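PDB 3RWX: lipoprotein from Bacteroides fragilis, which is of unknown function but carries two calycin-like beta-barrel domains and is probably attached to the outer membrane as a lipoprotein. Local coordinates for residues A[231-235]-A[236-240]. Residues are numbered along the deposited sequence; the frame is centred on the assembly and turned at random. Where two conformers were deposited one is given.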
# COMPACT_ATOMS: atom_id res chain seq x y z
N GLY A 231 11.04 -1.20 13.42
CA GLY A 231 9.69 -1.14 13.95
C GLY A 231 8.79 -2.29 13.55
O GLY A 231 9.22 -3.23 12.90
N THR A 232 7.54 -2.21 13.97
CA THR A 232 6.57 -3.23 13.65
C THR A 232 5.25 -2.58 13.24
O THR A 232 4.93 -1.45 13.65
CB THR A 232 6.33 -4.16 14.85
OG1 THR A 232 6.10 -3.36 16.02
CG2 THR A 232 7.56 -5.07 15.10
N VAL A 233 4.50 -3.30 12.41
CA VAL A 233 3.12 -2.94 12.12
C VAL A 233 2.28 -4.14 12.47
O VAL A 233 2.67 -5.27 12.19
CB VAL A 233 2.92 -2.56 10.64
CG1 VAL A 233 1.45 -2.34 10.32
CG2 VAL A 233 3.77 -1.33 10.29
N SER A 234 1.14 -3.92 13.12
CA SER A 234 0.19 -4.98 13.34
C SER A 234 -1.21 -4.42 13.59
O SER A 234 -1.39 -3.53 14.44
CB SER A 234 0.62 -5.83 14.53
OG SER A 234 -0.31 -6.88 14.72
N ASN A 235 -2.20 -4.94 12.85
CA ASN A 235 -3.60 -4.49 12.96
C ASN A 235 -3.72 -2.95 13.04
O ASN A 235 -4.24 -2.36 14.02
CB ASN A 235 -4.28 -5.15 14.16
CG ASN A 235 -4.22 -6.69 14.10
OD1 ASN A 235 -3.89 -7.34 15.11
ND2 ASN A 235 -4.54 -7.27 12.93
N SER A 236 -3.17 -2.30 12.02
CA SER A 236 -3.21 -0.85 11.89
C SER A 236 -2.31 -0.05 12.84
O SER A 236 -2.29 1.17 12.70
CB SER A 236 -4.64 -0.33 11.99
OG SER A 236 -5.46 -1.04 11.09
N GLU A 237 -1.58 -0.68 13.76
CA GLU A 237 -0.72 0.05 14.71
C GLU A 237 0.74 -0.11 14.34
O GLU A 237 1.19 -1.20 14.00
CB GLU A 237 -0.93 -0.41 16.16
CG GLU A 237 -0.35 0.58 17.20
CD GLU A 237 -0.13 -0.04 18.57
OE1 GLU A 237 -0.88 -0.98 18.91
OE2 GLU A 237 0.80 0.40 19.28
N THR A 238 1.49 0.98 14.40
CA THR A 238 2.92 0.89 14.20
C THR A 238 3.68 1.43 15.42
O THR A 238 3.19 2.28 16.16
CB THR A 238 3.39 1.59 12.91
OG1 THR A 238 4.73 1.20 12.62
CG2 THR A 238 3.35 3.11 13.02
N ASN A 239 4.87 0.89 15.61
CA ASN A 239 5.78 1.32 16.65
C ASN A 239 7.14 1.27 15.99
O ASN A 239 7.54 0.23 15.48
CB ASN A 239 5.77 0.36 17.84
CG ASN A 239 4.46 0.38 18.61
OD1 ASN A 239 4.32 1.08 19.61
ND2 ASN A 239 3.49 -0.40 18.15
N ILE A 240 7.84 2.39 15.97
CA ILE A 240 9.09 2.49 15.24
C ILE A 240 10.08 3.25 16.10
O ILE A 240 9.76 4.29 16.66
CB ILE A 240 8.90 3.25 13.91
CG1 ILE A 240 7.76 2.64 13.09
CG2 ILE A 240 10.17 3.24 13.08
CD1 ILE A 240 7.36 3.46 11.90
O HOH W 1 3.34 -2.46 16.38
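S236 follows N235 at the tip of a tight turn, with phi 43° at N235 and 73° at S236. Asparagine tolerates such a backbone better than most residues, and the small serine side chain, like that of N235, leads away from the hairpin. E237 closes the turn with a pair of backbone bonds to S234, its N giving to S234 O and its O receiving S234 N, each 2.9 Å. The E237 side chain starts on N239's face and extends outward from it, so that OE2 takes N239 ND2 at 3.0 Å, from above the carboxylate plane. T238, a beta-branched residue suited to a strand, turns to the opposite face beside V233. Its OG1, swung anti to the backbone N (chi1 -167°), reaches back to T232 O at 2.9 Å and lies 3.6 Å from V233 CG2. A buried hydroxyl is thereby satisfied, and T232 O is gripped twice, since N239 N also donates to it, at 3.1 Å. N239 O accepts T232 N, while a water links N239 ND2 (2.7 Å) to T232 OG1, joining polar side chains on the more open face. At I240 the strands draw close, its CA 3.9 Å from that of G231, where glycine brings no side chain against the isoleucine. Strands 224-234 and 237-243 form a beta hairpin with a two-residue loop, a type I' turn, within the antiparallel sheet of the second calycin-like domain.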